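Local coordinates for FMN-dependent nitronate monooxygenase (Shewanella oneidensis, PDB 5LSM), which probably catalyses the FMN-dependent oxidation of propionate 3-nitronate by molecular oxygen, a reaction that detoxifies nitronates, at residues V129-H132 and F133-D137; L177-G180 and G181-H185. One frame throughout, in Å; residues are numbered along the deposited sequence.

Contact 1 (129-137) comes first along the chain and contact 2 (177-185) follows it. Their centres lie about 15 Å apart, and both touch the bound FMN. Contact 1 is the C-terminal end of strand 128-132 and the loop after it; contact 2 lies beyond the end of strand 171-175. Both strands belong to the parallel sheet of the TIM barrel, with strand 150-155 between them. Contact 1 meets the pyrimidine end of the flavin. Contact 2 reaches from the phosphate to the dimethylbenzene end. The two also join directly, through a probable hydrogen bond from H132 NE2 to H182 O, 3.1 Å long. Together they build part of the cofactor pocket at one mouth of the barrel.

Contact 1. Residues V129-H132 and F133-D137; sequences VSFH and FGLPD. With FMN (flavin mononucleotide), chain I.
The C-terminal end of a TIM-barrel strand and the loop after it meet here, at the FMN pocket of a class I nitronate monooxygenase. F131 and P136 make the main apolar contact. The proline stands with its CD-CG edge over one face of the F131 ring, in a CH-pi contact. P136 CD is 3.5 Å from the ring centroid and 11° off the ring normal. P136 CG covers the far end of the same ring, 3.5 Å from F131 CZ. F131 has CG beside its backbone N (chi1 -75°), which turns the ring back over the returning loop. L135 adds a lighter touch, with its CD2 4.0 Å from F131 CD2. G134 O comes within 3.3 Å of F131 CB.

H132 faces the cofactor. The flavin carbonyl oxygen O2 sits over one face of the imidazole, 2.9 Å from H132 ND1. The oxygen stands well off the imidazole plane, so this is a contact over the ring and not an in-plane bond. The polar end of the histidine is held elsewhere: NE2 is hydrogen-bonded to H182 O. F133 follows with positive phi, and its ring reaches the histidine from the loop. The two rings are inclined at 59°, with centroids 4.8 Å apart. H132 CD2 lies over the rim of one F133 face, 3.6 Å from F133 CE1. The imidazole thus has the flavin O2 over one face and touches F133 obliquely from the other side.

G134 has backbone angles that suit a residue without a side chain. Its carbonyl oxygen is hydrogen-bonded to S153 OG. Strand 128-132 lies between strands 66-71 and 150-155 of the parallel sheet. I144 of helix 138-145 packs on F131, and L141 of that helix on P136.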
ATOM      1  N   VAL A 129      -9.857  24.294   7.997  1.00 26.89           N
ATOM      2  CA  VAL A 129     -10.308  23.361   9.001  1.00 25.63           C
ATOM      3  C   VAL A 129     -10.339  21.954   8.362  1.00 29.40           C
ATOM      4  O   VAL A 129     -10.984  21.726   7.324  1.00 24.40           O
ATOM      5  CB  VAL A 129     -11.734  23.722   9.455  1.00 26.21           C
ATOM      6  CG1 VAL A 129     -12.285  22.671  10.408  1.00 25.34           C
ATOM      7  CG2 VAL A 129     -11.767  25.098  10.094  1.00 27.43           C
ATOM      8  N   SER A 130      -9.602  21.029   8.954  1.00 27.87           N
ATOM      9  CA  SER A 130      -9.490  19.708   8.401  1.00 30.29           C
ATOM     10  C   SER A 130     -10.188  18.782   9.365  1.00 30.56           C
ATOM     11  O   SER A 130     -10.239  19.055  10.559  1.00 29.75           O
ATOM     12  CB  SER A 130      -8.015  19.311   8.209  1.00 27.70           C
ATOM     13  OG  SER A 130      -7.290  19.441   9.428  1.00 30.53           O
ATOM     14  N   PHE A 131     -10.740  17.696   8.838  1.00 32.25           N
ATOM     15  CA  PHE A 131     -11.444  16.717   9.652  1.00 32.43           C
ATOM     16  C   PHE A 131     -10.885  15.346   9.345  1.00 34.01           C
ATOM     17  O   PHE A 131     -10.516  15.076   8.206  1.00 33.14           O
ATOM     18  CB  PHE A 131     -12.954  16.749   9.361  1.00 32.58           C
ATOM     19  CG  PHE A 131     -13.646  17.926   9.949  1.00 32.54           C
ATOM     20  CD1 PHE A 131     -13.791  18.039  11.319  1.00 33.44           C
ATOM     21  CD2 PHE A 131     -14.064  18.967   9.152  1.00 34.34           C
ATOM     22  CE1 PHE A 131     -14.374  19.154  11.880  1.00 31.00           C
ATOM     23  CE2 PHE A 131     -14.687  20.070   9.707  1.00 35.81           C
ATOM     24  CZ  PHE A 131     -14.841  20.162  11.074  1.00 29.39           C
ATOM     25  N   HIS A 132     -10.768  14.520  10.383  1.00 34.36           N
ATOM     26  CA  HIS A 132     -10.536  13.079  10.244  1.00 37.66           C
ATOM     27  C   HIS A 132     -11.819  12.271  10.554  1.00 33.02           C
ATOM     28  O   HIS A 132     -12.566  12.597  11.489  1.00 33.37           O
ATOM     29  CB  HIS A 132      -9.420  12.661  11.205  1.00 37.88           C
ATOM     30  CG  HIS A 132      -8.442  11.696  10.624  1.00 37.51           C
ATOM     31  ND1 HIS A 132      -7.796  11.920   9.431  1.00 36.82           N
ATOM     32  CD2 HIS A 132      -7.942  10.536  11.111  1.00 45.15           C
ATOM     33  CE1 HIS A 132      -6.948  10.936   9.199  1.00 37.86           C
ATOM     34  NE2 HIS A 132      -7.031  10.071  10.194  1.00 43.60           N
ATOM     35  N   PHE A 133     -12.016  11.192   9.804  1.00 28.28           N
ATOM     36  CA  PHE A 133     -13.218  10.350   9.889  1.00 29.65           C
ATOM     37  C   PHE A 133     -14.458  11.065   9.336  1.00 31.32           C
ATOM     38  O   PHE A 133     -15.521  11.022   9.948  1.00 36.36           O
ATOM     39  CB  PHE A 133     -13.502   9.853  11.333  1.00 28.77           C
ATOM     40  CG  PHE A 133     -12.280   9.423  12.094  1.00 28.20           C
ATOM     41  CD1 PHE A 133     -11.434   8.464  11.588  1.00 30.23           C
ATOM     42  CD2 PHE A 133     -11.993   9.970  13.332  1.00 30.58           C
ATOM     43  CE1 PHE A 133     -10.290   8.091  12.277  1.00 32.15           C
ATOM     44  CE2 PHE A 133     -10.842   9.623  14.014  1.00 32.39           C
ATOM     45  CZ  PHE A 133      -9.999   8.658  13.494  1.00 32.28           C
ATOM     46  N   GLY A 134     -14.325  11.699   8.176  1.00 34.92           N
ATOM     47  CA  GLY A 134     -15.475  12.275   7.452  1.00 33.85           C
ATOM     48  C   GLY A 134     -15.719  13.760   7.728  1.00 31.89           C
ATOM     49  O   GLY A 134     -14.807  14.572   7.704  1.00 31.19           O
ATOM     50  N   LEU A 135     -16.971  14.112   7.959  1.00 32.38           N
ATOM     51  CA  LEU A 135     -17.355  15.488   8.163  1.00 36.41           C
ATOM     52  C   LEU A 135     -18.386  15.601   9.270  1.00 34.13           C
ATOM     53  O   LEU A 135     -19.157  14.677   9.500  1.00 40.21           O
ATOM     54  CB  LEU A 135     -17.937  16.065   6.873  1.00 40.00           C
ATOM     55  CG  LEU A 135     -16.968  16.220   5.704  1.00 36.08           C
ATOM     56  CD1 LEU A 135     -17.742  16.561   4.440  1.00 35.97           C
ATOM     57  CD2 LEU A 135     -15.923  17.290   6.008  1.00 35.34           C
ATOM     58  N   PRO A 136     -18.434  16.759   9.932  1.00 34.40           N
ATOM     59  CA  PRO A 136     -19.532  17.046  10.863  1.00 35.14           C
ATOM     60  C   PRO A 136     -20.892  17.349  10.170  1.00 36.42           C
ATOM     61  O   PRO A 136     -20.972  17.396   8.921  1.00 36.62           O
ATOM     62  CB  PRO A 136     -19.016  18.262  11.629  1.00 37.66           C
ATOM     63  CG  PRO A 136     -18.088  18.948  10.677  1.00 37.19           C
ATOM     64  CD  PRO A 136     -17.504  17.896   9.776  1.00 31.28           C
ATOM     65  N   ASP A 137     -21.948  17.530  10.973  1.00 36.70           N
ATOM     66  CA  ASP A 137     -23.313  17.832  10.455  1.00 36.39           C
ATOM     67  C   ASP A 137     -23.328  19.095   9.601  1.00 36.96           C
ATOM     68  O   ASP A 137     -22.513  19.990   9.799  1.00 35.65           O
ATOM     69  CB  ASP A 137     -24.317  18.007  11.605  1.00 32.63           C
TER
HETATM   70  N1  FMN I 401      -4.405  12.942  10.952  1.00 45.96           N
HETATM   71  C2  FMN I 401      -5.411  13.681  11.503  1.00 44.75           C
HETATM   72  O2  FMN I 401      -6.384  14.025  10.787  1.00 50.31           O
HETATM   73  N3  FMN I 401      -5.412  14.040  12.804  1.00 46.11           N
HETATM   74  C4  FMN I 401      -4.413  13.696  13.632  1.00 43.67           C
HETATM   75  O4  FMN I 401      -4.419  14.017  14.833  1.00 35.35           O
HETATM   76  C4A FMN I 401      -3.301  12.887  13.098  1.00 44.97           C
HETATM   77  N5  FMN I 401      -2.271  12.547  13.876  1.00 48.31           N
HETATM   78  C5A FMN I 401      -1.217  11.871  13.389  1.00 50.46           C
HETATM   79  C6  FMN I 401      -0.172  11.580  14.262  1.00 49.69           C
HETATM   80  C7  FMN I 401       0.945  10.901  13.820  1.00 45.30           C
HETATM   81  C7M FMN I 401       2.032  10.587  14.815  1.00 43.61           C
HETATM   82  C8  FMN I 401       1.023  10.474  12.393  1.00 41.56           C
HETATM   83  C8M FMN I 401       2.242   9.718  11.912  1.00 42.69           C
HETATM   84  C9  FMN I 401      -0.028  10.761  11.510  1.00 40.78           C
HETATM   85  C9A FMN I 401      -1.167  11.452  11.956  1.00 45.83           C
HETATM   86  N10 FMN I 401      -2.256  11.821  11.105  1.00 47.05           N
HETATM   87  C10 FMN I 401      -3.340  12.526  11.672  1.00 42.72           C
HETATM   88  C1' FMN I 401      -2.324  11.431   9.685  1.00 46.15           C
HETATM   89  C2' FMN I 401      -1.645  12.453   8.789  1.00 45.52           C
HETATM   90  O2' FMN I 401      -2.544  13.557   8.577  1.00 46.76           O
HETATM   91  C3' FMN I 401      -1.253  11.833   7.440  1.00 40.25           C
HETATM   92  O3' FMN I 401      -2.355  11.084   6.917  1.00 37.97           O
HETATM   93  C4' FMN I 401      -0.059  10.879   7.513  1.00 37.41           C
HETATM   94  O4' FMN I 401       0.938  11.287   8.458  1.00 31.76           O
HETATM   95  C5' FMN I 401       0.543  10.770   6.121  1.00 34.79           C
HETATM   96  O5' FMN I 401       1.543   9.757   6.061  1.00 32.72           O
HETATM   97  P   FMN I 401       3.077   9.984   6.490  1.00 26.93           P
HETATM   98  O1P FMN I 401       3.441  11.412   6.151  1.00 28.13           O
HETATM   99  O2P FMN I 401       3.803   8.956   5.660  1.00 26.88           O
HETATM  100  O3P FMN I 401       3.034   9.701   7.949  1.00 27.63           O

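Contact 2. Residues L177-G180 and G181-H185; sequences LEAG and GHRGH. With FMN (flavin mononucleotide), chain I.
R183 is bent at chi2 (-52°) and chi3 (-65°), which folds its guanidinium back against L177 and A179. L177 has CG beside its own backbone N and an extended end, and its CD2 comes over one face of the guanidinium. L177 CD2 is 3.5 Å from R183 NE, and the two side chains run roughly at right angles. L177 CA also lies over a face of the guanidinium, offset toward its rim. A179 CB meets the same group in plane at its edge, 3.8 Å from R183 NH1. The nitrogens are bonded around this packing: NE to Q194 OE1, NH1 to G176 O and NH2 to Q175 O. Those bonds fix the rotation of the group.

Residues 177-180 form the loop after strand 171-175 of the TIM barrel, and it runs along the FMN from the phosphate. G180 N gives a hydrogen bond to FMN O3P, 3.2 Å long with an N-H...O angle of 155°. A179 CB lies 3.3 Å from FMN O5', beside the phosphate ester. The chain then passes close to the dimethylbenzene end, where G181 N is 3.8 Å from FMN C8M. G180 and G181, with no side chains, let the backbone come close to the flavin. Strand 181-182 pairs with strand 276-279, the H182 ring meets F297 edge-to-face, and H182 NE2 is hydrogen-bonded to S272 OG.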
ATOM      1  N   LEU A 177      -2.483   3.684   2.346  1.00 29.71           N
ATOM      2  CA  LEU A 177      -2.161   2.795   3.453  1.00 31.63           C
ATOM      3  C   LEU A 177      -0.770   3.011   4.031  1.00 27.13           C
ATOM      4  O   LEU A 177      -0.517   2.598   5.149  1.00 28.98           O
ATOM      5  CB  LEU A 177      -2.312   1.317   3.023  1.00 35.13           C
ATOM      6  CG  LEU A 177      -3.736   0.743   2.943  1.00 30.52           C
ATOM      7  CD1 LEU A 177      -3.702  -0.691   2.462  1.00 28.91           C
ATOM      8  CD2 LEU A 177      -4.410   0.814   4.291  1.00 30.95           C
ATOM      9  N   GLU A 178       0.135   3.624   3.266  1.00 25.29           N
ATOM     10  CA  GLU A 178       1.504   3.910   3.739  1.00 25.15           C
ATOM     11  C   GLU A 178       1.510   4.913   4.919  1.00 26.45           C
ATOM     12  O   GLU A 178       2.481   4.989   5.683  1.00 27.89           O
ATOM     13  CB  GLU A 178       2.356   4.472   2.591  1.00 30.31           C
ATOM     14  CG  GLU A 178       2.774   3.464   1.506  1.00 39.21           C
ATOM     15  CD  GLU A 178       1.850   3.407   0.279  1.00 41.45           C
ATOM     16  OE1 GLU A 178       0.617   3.676   0.395  1.00 35.42           O
ATOM     17  OE2 GLU A 178       2.361   3.070  -0.820  1.00 60.59           O
ATOM     18  N   ALA A 179       0.460   5.722   5.026  1.00 25.53           N
ATOM     19  CA  ALA A 179       0.387   6.771   6.038  1.00 27.44           C
ATOM     20  C   ALA A 179       0.551   6.244   7.451  1.00 26.71           C
ATOM     21  O   ALA A 179       0.045   5.170   7.796  1.00 26.96           O
ATOM     22  CB  ALA A 179      -0.928   7.527   5.922  1.00 26.73           C
ATOM     23  N   GLY A 180       1.228   7.040   8.273  1.00 29.71           N
ATOM     24  CA  GLY A 180       1.211   6.868   9.728  1.00 31.61           C
ATOM     25  C   GLY A 180      -0.093   7.333  10.365  1.00 28.00           C
ATOM     26  O   GLY A 180      -0.880   8.030   9.732  1.00 32.00           O
ATOM     27  N   GLY A 181      -0.330   6.912  11.606  1.00 25.58           N
ATOM     28  CA  GLY A 181      -1.512   7.319  12.352  1.00 26.08           C
ATOM     29  C   GLY A 181      -2.775   6.635  11.892  1.00 24.86           C
ATOM     30  O   GLY A 181      -2.737   5.654  11.193  1.00 29.12           O
ATOM     31  N   HIS A 182      -3.914   7.144  12.314  1.00 29.55           N
ATOM     32  CA  HIS A 182      -5.170   6.439  12.080  1.00 27.07           C
ATOM     33  C   HIS A 182      -5.523   6.470  10.611  1.00 26.68           C
ATOM     34  O   HIS A 182      -5.352   7.498   9.931  1.00 24.89           O
ATOM     35  CB  HIS A 182      -6.320   7.067  12.893  1.00 28.45           C
ATOM     36  CG  HIS A 182      -6.336   6.665  14.334  1.00 27.12           C
ATOM     37  ND1 HIS A 182      -5.727   7.409  15.320  1.00 29.55           N
ATOM     38  CD2 HIS A 182      -6.955   5.641  14.968  1.00 31.17           C
ATOM     39  CE1 HIS A 182      -5.907   6.823  16.492  1.00 29.48           C
ATOM     40  NE2 HIS A 182      -6.656   5.752  16.307  1.00 32.31           N
ATOM     41  N   ARG A 183      -6.075   5.361  10.135  1.00 22.73           N
ATOM     42  CA  ARG A 183      -6.860   5.385   8.937  1.00 24.88           C
ATOM     43  C   ARG A 183      -8.079   6.298   9.165  1.00 29.88           C
ATOM     44  O   ARG A 183      -8.767   6.186  10.186  1.00 31.94           O
ATOM     45  CB  ARG A 183      -7.310   3.971   8.564  1.00 28.70           C
ATOM     46  CG  ARG A 183      -6.196   2.928   8.479  1.00 30.43           C
ATOM     47  CD  ARG A 183      -5.049   3.388   7.583  1.00 30.89           C
ATOM     48  NE  ARG A 183      -5.483   3.534   6.199  1.00 28.82           N
ATOM     49  CZ  ARG A 183      -4.948   4.364   5.306  1.00 28.55           C
ATOM     50  NH1 ARG A 183      -3.926   5.160   5.624  1.00 26.87           N
ATOM     51  NH2 ARG A 183      -5.414   4.362   4.060  1.00 31.82           N
ATOM     52  N   GLY A 184      -8.327   7.200   8.212  1.00 30.74           N
ATOM     53  CA  GLY A 184      -9.393   8.171   8.301  1.00 29.43           C
ATOM     54  C   GLY A 184     -10.641   7.734   7.557  1.00 32.88           C
ATOM     55  O   GLY A 184     -11.459   8.578   7.172  1.00 33.31           O
ATOM     56  N   HIS A 185     -10.806   6.415   7.391  1.00 32.41           N
ATOM     57  CA  HIS A 185     -11.983   5.832   6.718  1.00 30.65           C
ATOM     58  C   HIS A 185     -13.276   5.996   7.504  1.00 30.80           C
ATOM     59  O   HIS A 185     -13.263   6.192   8.703  1.00 38.63           O
ATOM     60  CB  HIS A 185     -11.766   4.348   6.437  1.00 29.29           C
ATOM     61  CG  HIS A 185     -11.735   3.499   7.664  1.00 31.36           C
ATOM     62  ND1 HIS A 185     -10.573   3.211   8.337  1.00 29.96           N
ATOM     63  CD2 HIS A 185     -12.726   2.892   8.355  1.00 39.45           C
ATOM     64  CE1 HIS A 185     -10.837   2.423   9.360  1.00 30.13           C
ATOM     65  NE2 HIS A 185     -12.142   2.242   9.416  1.00 34.98           N
TER
HETATM   66  N1  FMN I 401      -4.405  12.942  10.952  1.00 45.96           N
HETATM   67  C2  FMN I 401      -5.411  13.681  11.503  1.00 44.75           C
HETATM   68  O2  FMN I 401      -6.384  14.025  10.787  1.00 50.31           O
HETATM   69  N3  FMN I 401      -5.412  14.040  12.804  1.00 46.11           N
HETATM   70  C4  FMN I 401      -4.413  13.696  13.632  1.00 43.67           C
HETATM   71  O4  FMN I 401      -4.419  14.017  14.833  1.00 35.35           O
HETATM   72  C4A FMN I 401      -3.301  12.887  13.098  1.00 44.97           C
HETATM   73  N5  FMN I 401      -2.271  12.547  13.876  1.00 48.31           N
HETATM   74  C5A FMN I 401      -1.217  11.871  13.389  1.00 50.46           C
HETATM   75  C6  FMN I 401      -0.172  11.580  14.262  1.00 49.69           C
HETATM   76  C7  FMN I 401       0.945  10.901  13.820  1.00 45.30           C
HETATM   77  C7M FMN I 401       2.032  10.587  14.815  1.00 43.61           C
HETATM   78  C8  FMN I 401       1.023  10.474  12.393  1.00 41.56           C
HETATM   79  C8M FMN I 401       2.242   9.718  11.912  1.00 42.69           C
HETATM   80  C9  FMN I 401      -0.028  10.761  11.510  1.00 40.78           C
HETATM   81  C9A FMN I 401      -1.167  11.452  11.956  1.00 45.83           C
HETATM   82  N10 FMN I 401      -2.256  11.821  11.105  1.00 47.05           N
HETATM   83  C10 FMN I 401      -3.340  12.526  11.672  1.00 42.72           C
HETATM   84  C1' FMN I 401      -2.324  11.431   9.685  1.00 46.15           C
HETATM   85  C2' FMN I 401      -1.645  12.453   8.789  1.00 45.52           C
HETATM   86  O2' FMN I 401      -2.544  13.557   8.577  1.00 46.76           O
HETATM   87  C3' FMN I 401      -1.253  11.833   7.440  1.00 40.25           C
HETATM   88  O3' FMN I 401      -2.355  11.084   6.917  1.00 37.97           O
HETATM   89  C4' FMN I 401      -0.059  10.879   7.513  1.00 37.41           C
HETATM   90  O4' FMN I 401       0.938  11.287   8.458  1.00 31.76           O
HETATM   91  C5' FMN I 401       0.543  10.770   6.121  1.00 34.79           C
HETATM   92  O5' FMN I 401       1.543   9.757   6.061  1.00 32.72           O
HETATM   93  P   FMN I 401       3.077   9.984   6.490  1.00 26.93           P
HETATM   94  O1P FMN I 401       3.441  11.412   6.151  1.00 28.13           O
HETATM   95  O2P FMN I 401       3.803   8.956   5.660  1.00 26.88           O
HETATM   96  O3P FMN I 401       3.034   9.701   7.949  1.00 27.63           O